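Local coordinates for protein Pre-mRNA-splicing factor SAD1 (Saccharomyces cerevisiae, PDB 4MSX) that promotes assembly of newly synthesized U4 snRNA into the U4/U6 snRNP, is required for pre-mRNA splicing, and carries a catalytically inactive ubiquitin-specific protease domain, at residues 192-197 with 248-253; 206-211 with 285-290; 211-216 with 229-234; 218-223 with 279-284. All blocks are in the same frame, centred on the assembly; numbering follows the deposited sequence.

Contact 1: 192-197 with 248-253; sequences YDYAHS and DFVSYL
Val250 puts its two methyl branches into a three-sided seat made by Tyr192, Tyr194 and Ala195; no hydrogen bond passes between 192-197 and 248-253. CG1, anti to the backbone N (chi1 179°), points between the tyrosines: it sits 3.5 Å from CE1 of Tyr192, approaching that ring obliquely, and 3.7 Å from the hydroxyl oxygen OH of Tyr194. The other branch, CG2, meets CB of Ala195 at 3.6 Å. Tyr192 and Val250 run past each other in opposite directions, so the tyrosine reaches on along the second helix until its OH lies 4.2 Å from CB of Ser251. Were Tyr192 cut back to an alanine, Val250 would probably lose the neighbour on one flank, and Lys254 the hydroxyl to which it is weakly bonded. The helices themselves are well separated, their local axes 10.9 Å apart and turned by 102°, which explains why a few side chains carry the whole contact. Both belong to the helical part of the ubiquitin-specific protease fold, the thumb in the usual hand-like description, and the site is buried. Tyr194 owes its reach to a CG held between the backbone N and the carbonyl carbon (chi1 63°); its side chain also touches Pro266 and Trp440 of strand 438-446. Asp193 OD2 takes hydrogen bonds from His439 ND1 and Trp440 N, fixing helix 189-203 against the sheet. One turn on, the carbonyl O of Tyr192 sits 3.3 Å above one face of the His196 ring, over its centre; the ring also stacks with Phe186.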
# COMPACT_ATOMS: atom_id res chain seq x y z
N TYR A 192 -10.30 6.35 0.35
CA TYR A 192 -9.47 5.19 0.06
C TYR A 192 -8.46 4.82 1.20
O TYR A 192 -7.50 4.04 0.97
CB TYR A 192 -8.71 5.44 -1.27
CG TYR A 192 -9.70 5.42 -2.46
CD1 TYR A 192 -10.43 4.27 -2.77
CD2 TYR A 192 -9.93 6.56 -3.22
CE1 TYR A 192 -11.33 4.25 -3.86
CE2 TYR A 192 -10.83 6.53 -4.36
CZ TYR A 192 -11.52 5.38 -4.64
OH TYR A 192 -12.44 5.36 -5.73
N ASP A 193 -8.66 5.33 2.41
CA ASP A 193 -7.68 5.08 3.48
C ASP A 193 -7.41 3.59 3.71
O ASP A 193 -6.23 3.19 3.95
CB ASP A 193 -8.05 5.72 4.81
CG ASP A 193 -9.48 5.40 5.27
OD1 ASP A 193 -10.22 4.62 4.60
OD2 ASP A 193 -9.85 5.97 6.32
N TYR A 194 -8.44 2.75 3.60
CA TYR A 194 -8.22 1.30 3.80
C TYR A 194 -7.25 0.72 2.76
O TYR A 194 -6.48 -0.20 3.04
CB TYR A 194 -9.52 0.50 3.74
CG TYR A 194 -10.21 0.58 2.39
CD1 TYR A 194 -9.88 -0.33 1.40
CD2 TYR A 194 -11.10 1.60 2.10
CE1 TYR A 194 -10.47 -0.27 0.15
CE2 TYR A 194 -11.67 1.71 0.82
CZ TYR A 194 -11.35 0.77 -0.14
OH TYR A 194 -11.90 0.85 -1.40
N ALA A 195 -7.31 1.23 1.54
CA ALA A 195 -6.41 0.78 0.50
C ALA A 195 -5.03 1.38 0.69
O ALA A 195 -4.03 0.71 0.41
CB ALA A 195 -6.96 1.21 -0.94
N HIS A 196 -4.94 2.63 1.11
CA HIS A 196 -3.60 3.21 1.37
C HIS A 196 -2.85 2.33 2.40
O HIS A 196 -1.69 2.02 2.21
CB HIS A 196 -3.72 4.62 1.92
CG HIS A 196 -4.48 5.53 1.01
ND1 HIS A 196 -5.13 6.65 1.46
CD2 HIS A 196 -4.68 5.46 -0.33
CE1 HIS A 196 -5.70 7.25 0.41
NE2 HIS A 196 -5.43 6.55 -0.68
N SER A 197 -3.54 1.90 3.46
CA SER A 197 -2.83 1.17 4.50
C SER A 197 -2.34 -0.16 3.95
O SER A 197 -1.22 -0.55 4.24
CB SER A 197 -3.68 0.93 5.78
OG SER A 197 -4.78 0.10 5.52
N ASP A 248 -7.50 6.08 -9.05
CA ASP A 248 -7.73 5.34 -10.29
C ASP A 248 -7.39 3.86 -10.18
O ASP A 248 -8.07 3.03 -10.78
CB ASP A 248 -6.87 5.89 -11.46
CG ASP A 248 -7.08 5.09 -12.74
OD1 ASP A 248 -8.26 5.09 -13.21
OD2 ASP A 248 -6.12 4.44 -13.24
N PHE A 249 -6.30 3.52 -9.49
CA PHE A 249 -5.96 2.11 -9.29
C PHE A 249 -7.14 1.39 -8.56
O PHE A 249 -7.60 0.32 -9.00
CB PHE A 249 -4.65 1.95 -8.47
CG PHE A 249 -4.32 0.52 -8.12
CD1 PHE A 249 -4.09 -0.40 -9.11
CD2 PHE A 249 -4.32 0.09 -6.79
CE1 PHE A 249 -3.81 -1.73 -8.82
CE2 PHE A 249 -4.04 -1.22 -6.47
CZ PHE A 249 -3.76 -2.15 -7.48
N VAL A 250 -7.63 1.99 -7.47
CA VAL A 250 -8.66 1.28 -6.65
C VAL A 250 -9.96 1.24 -7.43
O VAL A 250 -10.68 0.26 -7.42
CB VAL A 250 -8.86 1.91 -5.24
CG1 VAL A 250 -9.96 1.10 -4.50
CG2 VAL A 250 -7.50 1.87 -4.45
N SER A 251 -10.22 2.30 -8.18
CA SER A 251 -11.44 2.33 -8.98
C SER A 251 -11.32 1.29 -10.10
O SER A 251 -12.29 0.59 -10.40
CB SER A 251 -11.73 3.75 -9.49
OG SER A 251 -12.73 3.65 -10.45
N TYR A 252 -10.13 1.10 -10.66
CA TYR A 252 -9.93 0.04 -11.63
C TYR A 252 -10.24 -1.34 -11.03
O TYR A 252 -10.81 -2.26 -11.69
CB TYR A 252 -8.44 0.08 -12.19
CG TYR A 252 -8.00 -1.21 -12.82
CD1 TYR A 252 -8.32 -1.47 -14.15
CD2 TYR A 252 -7.27 -2.16 -12.13
CE1 TYR A 252 -7.98 -2.67 -14.75
CE2 TYR A 252 -6.91 -3.37 -12.74
CZ TYR A 252 -7.28 -3.61 -14.05
OH TYR A 252 -6.98 -4.78 -14.70
N LEU A 253 -9.77 -1.58 -9.81
CA LEU A 253 -10.07 -2.87 -9.20
C LEU A 253 -11.62 -3.15 -9.14
O LEU A 253 -12.04 -4.26 -9.29
CB LEU A 253 -9.53 -2.90 -7.76
CG LEU A 253 -8.00 -2.72 -7.69
CD1 LEU A 253 -7.62 -2.82 -6.15
CD2 LEU A 253 -7.25 -3.83 -8.48

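Contact 2: 206-211 with 285-290; sequences VPVRDH and KSILNH
Val208 and Ile287 mark the nearest backbone approach, 6.8 Å from CA to CA, of two helices that run nearly antiparallel, 167° between their directions, with local axes 9.9 Å apart. No hydrogen bond links the two segments. Ile287 does most of the work, its two branches going to different neighbours. CG2 touches CG2 of Val208 at 4.1 Å and also meets CB of Pro207. The longer branch ends in CD1, laid over one face of the His211 imidazole 3.7 Å from the ring centroid and 27° off its normal, a CH-pi contact displaced toward the CG and ND1 side of the ring. With CG anti to the backbone N (chi1 -171°), the histidine swings out to meet this methyl and to pack against Asp283 and Leu284 as well. Losing the imidazole of His211 to a serine is likely to strip the cover from CD1 of Ile287 and open a gap beside Leu284. This is an antiparallel helix pair in the thumb-like region of the USP fold, partly buried and held by aliphatic contacts and one CH-pi contact. On its inner side CD2 of Leu288 comes within 3.8 Å of CG2 of Val208, the two side chains crossing at about a right angle, and Leu288 goes on to touch Ile277 and Trp321. Each helix also carries its own polar brace. Arg209 grips Asp210 side-on, NE and NH2 both donating to OD1 in the guanidinium plane, and makes a cation-pi contact with Trp235. Asn289 ND2 turns back to Lys285 O at 2.8 Å, reaching that oxygen from the opposite face to Asn289 N.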
# COMPACT_ATOMS: atom_id res chain seq x y z
N VAL A 206 9.97 -6.29 2.70
CA VAL A 206 11.12 -6.13 1.79
C VAL A 206 11.21 -7.08 0.57
O VAL A 206 11.50 -6.64 -0.53
CB VAL A 206 12.43 -6.05 2.58
CG1 VAL A 206 13.63 -6.17 1.66
CG2 VAL A 206 12.48 -4.69 3.31
N PRO A 207 10.94 -8.37 0.74
CA PRO A 207 11.08 -9.33 -0.37
C PRO A 207 10.03 -9.15 -1.43
O PRO A 207 10.24 -9.45 -2.62
CB PRO A 207 10.84 -10.71 0.28
CG PRO A 207 10.87 -10.47 1.79
CD PRO A 207 10.68 -9.01 2.06
N VAL A 208 8.85 -8.69 -1.01
CA VAL A 208 7.82 -8.38 -1.97
C VAL A 208 8.17 -7.06 -2.64
O VAL A 208 8.09 -6.92 -3.87
CB VAL A 208 6.41 -8.26 -1.24
CG1 VAL A 208 5.36 -7.96 -2.26
CG2 VAL A 208 6.11 -9.56 -0.47
N ARG A 209 8.53 -6.07 -1.83
CA ARG A 209 8.86 -4.75 -2.36
C ARG A 209 9.98 -4.89 -3.38
O ARG A 209 9.90 -4.37 -4.53
CB ARG A 209 9.36 -3.82 -1.26
CG ARG A 209 9.79 -2.44 -1.80
CD ARG A 209 10.61 -1.71 -0.76
NE ARG A 209 11.97 -2.32 -0.71
CZ ARG A 209 12.96 -1.85 0.04
NH1 ARG A 209 12.75 -0.78 0.79
NH2 ARG A 209 14.17 -2.46 0.05
N ASP A 210 11.05 -5.59 -2.98
CA ASP A 210 12.23 -5.68 -3.89
C ASP A 210 11.86 -6.30 -5.22
O ASP A 210 12.32 -5.86 -6.30
CB ASP A 210 13.37 -6.47 -3.23
CG ASP A 210 14.07 -5.67 -2.16
OD1 ASP A 210 13.58 -4.55 -1.85
OD2 ASP A 210 15.12 -6.14 -1.62
N HIS A 211 11.02 -7.33 -5.18
CA HIS A 211 10.62 -7.98 -6.42
C HIS A 211 9.86 -6.99 -7.33
O HIS A 211 10.06 -6.97 -8.58
CB HIS A 211 9.73 -9.19 -6.15
CG HIS A 211 9.46 -10.01 -7.37
ND1 HIS A 211 10.37 -10.95 -7.84
CD2 HIS A 211 8.41 -10.04 -8.22
CE1 HIS A 211 9.88 -11.50 -8.94
NE2 HIS A 211 8.70 -10.96 -9.19
N LYS A 285 3.20 -15.11 -6.24
CA LYS A 285 2.56 -16.14 -5.46
C LYS A 285 3.59 -16.92 -4.64
O LYS A 285 3.40 -17.18 -3.44
CB LYS A 285 1.79 -17.09 -6.36
CG LYS A 285 1.14 -18.26 -5.61
CD LYS A 285 0.53 -19.19 -6.64
CE LYS A 285 -0.14 -20.41 -6.04
NZ LYS A 285 -0.76 -21.25 -7.11
N SER A 286 4.69 -17.32 -5.30
CA SER A 286 5.69 -18.09 -4.56
C SER A 286 6.35 -17.23 -3.48
O SER A 286 6.64 -17.72 -2.41
CB SER A 286 6.75 -18.64 -5.57
OG SER A 286 7.52 -17.56 -6.09
N ILE A 287 6.56 -15.94 -3.71
CA ILE A 287 7.20 -15.11 -2.66
C ILE A 287 6.22 -14.89 -1.46
O ILE A 287 6.62 -14.98 -0.29
CB ILE A 287 7.57 -13.74 -3.21
CG1 ILE A 287 8.73 -13.90 -4.25
CG2 ILE A 287 8.02 -12.80 -2.05
CD1 ILE A 287 8.92 -12.67 -5.16
N LEU A 288 4.96 -14.57 -1.75
CA LEU A 288 3.98 -14.39 -0.65
C LEU A 288 3.76 -15.69 0.10
O LEU A 288 3.75 -15.71 1.33
CB LEU A 288 2.61 -13.90 -1.20
CG LEU A 288 2.63 -12.49 -1.79
CD1 LEU A 288 1.24 -12.18 -2.41
CD2 LEU A 288 2.90 -11.51 -0.66
N ASN A 289 3.59 -16.79 -0.62
CA ASN A 289 3.48 -18.07 0.09
C ASN A 289 4.68 -18.36 0.99
O ASN A 289 4.52 -18.79 2.13
CB ASN A 289 3.17 -19.23 -0.87
CG ASN A 289 1.68 -19.30 -1.21
OD1 ASN A 289 0.92 -19.92 -0.49
ND2 ASN A 289 1.26 -18.61 -2.26
N HIS A 290 5.89 -18.06 0.54
CA HIS A 290 7.01 -18.37 1.38
C HIS A 290 7.15 -17.39 2.52
O HIS A 290 7.46 -17.75 3.66
CB HIS A 290 8.35 -18.33 0.58
CG HIS A 290 9.53 -18.45 1.48
ND1 HIS A 290 9.88 -19.64 2.08
CD2 HIS A 290 10.39 -17.52 1.95
CE1 HIS A 290 10.93 -19.44 2.87
NE2 HIS A 290 11.26 -18.16 2.80

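Contact 3: 211-216 with 229-234; sequences HFLLNH and ICVKKI
Leu213 and Lys232 bring the backbones to 5.4 Å between CA atoms, with Phe212 and Val231 next at 6.7 Å, where the end of helix 206-214 meets the last turns of helix 222-234. These are consecutive helices of the thumb-like helical region of the USP domain, and the join combines an apolar face with a lysine seated on a helix C-terminus. On the apolar face Val231 crosses Phe212 at about a right angle: CG1 packs on CB of Phe212 at 3.7 Å, while CG2 stands over one face of the phenyl ring, 4.2 Å from its centroid, as a CH-pi contact. CD2 of Leu213 leans over the Lys232 backbone, 3.6 Å from its CA. Lys232 runs extended past the Phe212 carbonyl and then bends at its last torsion (chi4 -69°), which brings NZ in front of the carbonyls at and just past the end of the helix. That positive charge at the negative end of a helix is probably favourable. Asn215, the first residue to leave helical angles, sends ND2 back to His211 O, in the carbonyl plane on a lone pair. His216, beyond it, uses ND1 to bond Tyr156 OH. Lys232 NZ bonds Phe212 O at 2.9 Å, in the carbonyl plane, and Asn215 O at 2.9 Å, tilted 19° from its plane, with a weak third bond to Leu213 O at 3.3 Å.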
# COMPACT_ATOMS: atom_id res chain seq x y z
N HIS A 211 11.02 -7.33 -5.18
CA HIS A 211 10.62 -7.98 -6.42
C HIS A 211 9.86 -6.99 -7.33
O HIS A 211 10.06 -6.97 -8.58
CB HIS A 211 9.73 -9.19 -6.15
CG HIS A 211 9.46 -10.01 -7.37
ND1 HIS A 211 10.37 -10.95 -7.84
CD2 HIS A 211 8.41 -10.04 -8.22
CE1 HIS A 211 9.88 -11.50 -8.94
NE2 HIS A 211 8.70 -10.96 -9.19
N PHE A 212 8.97 -6.19 -6.73
CA PHE A 212 8.21 -5.20 -7.55
C PHE A 212 9.12 -4.10 -8.10
O PHE A 212 8.90 -3.61 -9.23
CB PHE A 212 7.12 -4.51 -6.69
CG PHE A 212 5.82 -5.27 -6.59
CD1 PHE A 212 5.11 -5.60 -7.72
CD2 PHE A 212 5.31 -5.64 -5.36
CE1 PHE A 212 3.87 -6.26 -7.63
CE2 PHE A 212 4.07 -6.33 -5.25
CZ PHE A 212 3.36 -6.64 -6.39
N LEU A 213 10.06 -3.62 -7.28
CA LEU A 213 10.89 -2.47 -7.69
C LEU A 213 11.87 -2.87 -8.81
O LEU A 213 12.16 -2.05 -9.67
CB LEU A 213 11.73 -1.91 -6.56
CG LEU A 213 10.94 -1.39 -5.35
CD1 LEU A 213 11.85 -0.71 -4.33
CD2 LEU A 213 9.82 -0.41 -5.84
N LEU A 214 12.38 -4.10 -8.80
CA LEU A 214 13.51 -4.47 -9.71
C LEU A 214 13.08 -5.21 -10.95
O LEU A 214 13.90 -5.47 -11.83
CB LEU A 214 14.58 -5.31 -8.96
CG LEU A 214 15.23 -4.56 -7.80
CD1 LEU A 214 16.12 -5.48 -6.89
CD2 LEU A 214 16.07 -3.44 -8.34
N ASN A 215 11.82 -5.61 -11.02
CA ASN A 215 11.32 -6.30 -12.20
C ASN A 215 10.28 -5.52 -12.97
O ASN A 215 9.75 -4.55 -12.46
CB ASN A 215 10.79 -7.64 -11.79
CG ASN A 215 11.89 -8.50 -11.18
OD1 ASN A 215 12.64 -9.14 -11.91
ND2 ASN A 215 12.05 -8.41 -9.87
N HIS A 216 10.01 -5.93 -14.19
CA HIS A 216 9.00 -5.28 -15.01
C HIS A 216 7.91 -6.29 -15.22
O HIS A 216 8.15 -7.48 -15.22
CB HIS A 216 9.63 -4.77 -16.31
CG HIS A 216 10.82 -3.91 -16.04
ND1 HIS A 216 10.70 -2.62 -15.57
CD2 HIS A 216 12.15 -4.17 -16.09
CE1 HIS A 216 11.91 -2.11 -15.36
NE2 HIS A 216 12.81 -3.03 -15.68
N ILE A 229 3.42 -0.64 -10.55
CA ILE A 229 3.72 0.77 -10.68
C ILE A 229 3.38 1.55 -9.37
O ILE A 229 4.10 2.48 -9.03
CB ILE A 229 3.05 1.37 -11.98
CG1 ILE A 229 3.81 0.79 -13.21
CG2 ILE A 229 3.04 2.89 -11.93
CD1 ILE A 229 3.08 0.91 -14.52
N CYS A 230 2.28 1.21 -8.68
CA CYS A 230 2.00 1.86 -7.39
C CYS A 230 3.18 1.66 -6.42
O CYS A 230 3.60 2.60 -5.71
CB CYS A 230 0.77 1.22 -6.72
SG CYS A 230 -0.79 1.65 -7.67
N VAL A 231 3.66 0.42 -6.35
CA VAL A 231 4.75 0.08 -5.39
C VAL A 231 6.02 0.85 -5.80
O VAL A 231 6.69 1.44 -4.96
CB VAL A 231 5.02 -1.45 -5.33
CG1 VAL A 231 6.28 -1.74 -4.43
CG2 VAL A 231 3.77 -2.19 -4.81
N LYS A 232 6.29 0.90 -7.11
CA LYS A 232 7.45 1.70 -7.57
C LYS A 232 7.35 3.18 -7.23
O LYS A 232 8.37 3.83 -6.89
CB LYS A 232 7.65 1.53 -9.08
CG LYS A 232 8.08 0.09 -9.47
CD LYS A 232 7.92 -0.03 -11.02
CE LYS A 232 8.05 -1.42 -11.56
NZ LYS A 232 9.42 -1.84 -11.43
N LYS A 233 6.14 3.75 -7.31
CA LYS A 233 6.00 5.15 -6.93
C LYS A 233 6.09 5.34 -5.45
O LYS A 233 6.59 6.38 -5.00
CB LYS A 233 4.62 5.71 -7.42
CG LYS A 233 4.63 5.87 -8.96
CD LYS A 233 3.20 6.21 -9.51
CE LYS A 233 3.30 6.54 -11.02
NZ LYS A 233 1.85 6.78 -11.54
N ILE A 234 5.52 4.39 -4.66
CA ILE A 234 5.57 4.56 -3.20
C ILE A 234 7.02 4.75 -2.72
O ILE A 234 7.30 5.50 -1.76
CB ILE A 234 4.91 3.34 -2.53
CG1 ILE A 234 3.36 3.51 -2.65
CG2 ILE A 234 5.39 3.15 -1.05
CD1 ILE A 234 2.62 2.18 -2.32

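Contact 4: 218-223 with 279-284; sequences DNQGEF and SSSNDL
Gln220 reaches across to Ser281 and Asp283 from the loop just before helix 222-234. Its CB already points at 279-284, and the chain runs extended beyond CG, carrying the amide carbon CD to 3.5 Å from Ser281 OG. At the tip the two amide atoms part. OE1 accepts a hydrogen bond from Ser281 OG, but the 2.4 Å separation is too short to trust. NE2 lies 3.4 Å from Asp283 OD2, the amide and carboxylate planes nearly perpendicular at 85°. Gln220 has a second deposited conformer, so these amide details, and a long water bridge from OE1 to Ser280 O, hold only for the conformer described. Firmer is the water that donates to both the backbone O of Gln220 (2.6 Å) and Ser280 O. Deeper in, Phe223 brings CD2 to 3.8 Å from OG of Ser280, a hydroxyl hydrogen-bonded to Lys276 O of its own helix. The Ser281 hydroxyl has a second task, accepting from Leu284 N at 3.0 Å along a nearly straight line (170°): this is a classic serine N-cap, starting helix 282-292 at the break after helix 266-280.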
# COMPACT_ATOMS: atom_id res chain seq x y z
N ASP A 218 5.23 -6.35 -17.70
CA ASP A 218 4.45 -6.22 -18.95
C ASP A 218 3.84 -7.54 -19.46
O ASP A 218 2.92 -7.55 -20.28
CB ASP A 218 5.33 -5.61 -20.04
CG ASP A 218 5.79 -4.22 -19.70
OD1 ASP A 218 4.94 -3.30 -19.66
OD2 ASP A 218 7.01 -4.05 -19.46
N ASN A 219 4.36 -8.64 -18.93
CA ASN A 219 3.88 -9.97 -19.28
C ASN A 219 2.99 -10.68 -18.22
O ASN A 219 2.69 -11.87 -18.38
CB ASN A 219 5.12 -10.83 -19.54
CG ASN A 219 6.20 -10.60 -18.49
OD1 ASN A 219 6.82 -9.52 -18.43
ND2 ASN A 219 6.40 -11.59 -17.62
N GLN A 220 2.54 -9.99 -17.16
CA GLN A 220 1.76 -10.66 -16.12
C GLN A 220 0.30 -10.08 -16.01
O GLN A 220 -0.38 -10.33 -15.01
CB GLN A 220 2.53 -10.68 -14.75
CG GLN A 220 3.98 -11.32 -14.76
CD GLN A 220 4.56 -11.75 -13.34
OE1 GLN A 220 3.84 -12.25 -12.50
NE2 GLN A 220 5.86 -11.58 -13.14
N GLY A 221 -0.19 -9.37 -17.04
CA GLY A 221 -1.55 -8.82 -17.03
C GLY A 221 -1.68 -7.41 -16.42
O GLY A 221 -0.79 -6.98 -15.69
N GLU A 222 -2.78 -6.73 -16.70
CA GLU A 222 -2.98 -5.33 -16.30
C GLU A 222 -3.00 -5.08 -14.72
O GLU A 222 -2.42 -4.11 -14.24
CB GLU A 222 -4.28 -4.82 -16.85
CG GLU A 222 -4.50 -3.37 -16.49
CD GLU A 222 -5.41 -2.62 -17.45
OE1 GLU A 222 -5.99 -3.26 -18.37
OE2 GLU A 222 -5.56 -1.38 -17.27
N PHE A 223 -3.67 -5.96 -13.98
CA PHE A 223 -3.70 -5.80 -12.50
C PHE A 223 -2.24 -5.75 -11.94
O PHE A 223 -1.87 -4.82 -11.18
CB PHE A 223 -4.44 -6.94 -11.86
CG PHE A 223 -4.19 -7.04 -10.38
CD1 PHE A 223 -4.75 -6.09 -9.52
CD2 PHE A 223 -3.36 -8.02 -9.86
CE1 PHE A 223 -4.51 -6.15 -8.10
CE2 PHE A 223 -3.10 -8.10 -8.46
CZ PHE A 223 -3.68 -7.15 -7.58
N SER A 279 -3.27 -15.26 -7.78
CA SER A 279 -3.94 -15.84 -8.92
C SER A 279 -3.44 -15.18 -10.20
O SER A 279 -3.73 -15.64 -11.33
CB SER A 279 -5.46 -15.67 -8.74
OG SER A 279 -5.79 -14.32 -9.01
N SER A 280 -2.70 -14.09 -10.07
CA SER A 280 -2.24 -13.33 -11.23
C SER A 280 -0.74 -13.50 -11.59
O SER A 280 -0.35 -13.19 -12.70
CB SER A 280 -2.48 -11.84 -11.02
OG SER A 280 -3.87 -11.63 -10.80
N SER A 281 0.09 -13.91 -10.64
CA SER A 281 1.56 -13.92 -10.81
C SER A 281 2.13 -15.12 -10.12
O SER A 281 2.06 -15.22 -8.88
CB SER A 281 2.20 -12.66 -10.24
OG SER A 281 3.66 -12.80 -10.17
N ASN A 282 2.71 -16.05 -10.87
CA ASN A 282 3.30 -17.22 -10.20
C ASN A 282 4.50 -16.83 -9.36
O ASN A 282 4.70 -17.39 -8.27
CB ASN A 282 3.66 -18.33 -11.20
CG ASN A 282 2.42 -19.00 -11.77
OD1 ASN A 282 1.44 -19.26 -11.05
ND2 ASN A 282 2.43 -19.26 -13.08
N ASP A 283 5.29 -15.88 -9.86
CA ASP A 283 6.48 -15.37 -9.14
C ASP A 283 6.08 -14.77 -7.76
O ASP A 283 6.67 -15.09 -6.69
CB ASP A 283 7.14 -14.20 -9.94
CG ASP A 283 7.78 -14.62 -11.23
OD1 ASP A 283 7.84 -15.84 -11.56
OD2 ASP A 283 8.27 -13.68 -11.92
N LEU A 284 5.10 -13.84 -7.78
CA LEU A 284 4.69 -13.21 -6.51
C LEU A 284 3.95 -14.20 -5.64
O LEU A 284 4.04 -14.15 -4.42
CB LEU A 284 3.82 -11.96 -6.77
CG LEU A 284 4.69 -10.82 -7.34
CD1 LEU A 284 3.88 -9.83 -8.21
CD2 LEU A 284 5.47 -10.08 -6.24
O HOH W 1 1.77 -13.63 -14.66
O HOH W 2 -1.87 -12.52 -14.94

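Overall arrangement
From the N terminus, helix 189-203 comes first, and contact 1 closes its loop at helix 247-256. Helix 206-214 follows; contact 2 joins its start to helix 282-292 in a longer loop that crosses that of contact 1. The short loop of contact 3, from the end of helix 206-214 to helix 222-234, falls within both. Contact 4 runs from the start of helix 222-234 to the junction of helices 266-280 and 282-292; it lies within contact 2 and crosses contacts 1 and 3. His211 belongs to contacts 2 and 3, and Leu284 of contact 4 packs against it and Phe212. Phe223 meets Phe249 and Leu253, so the helical region interlocks.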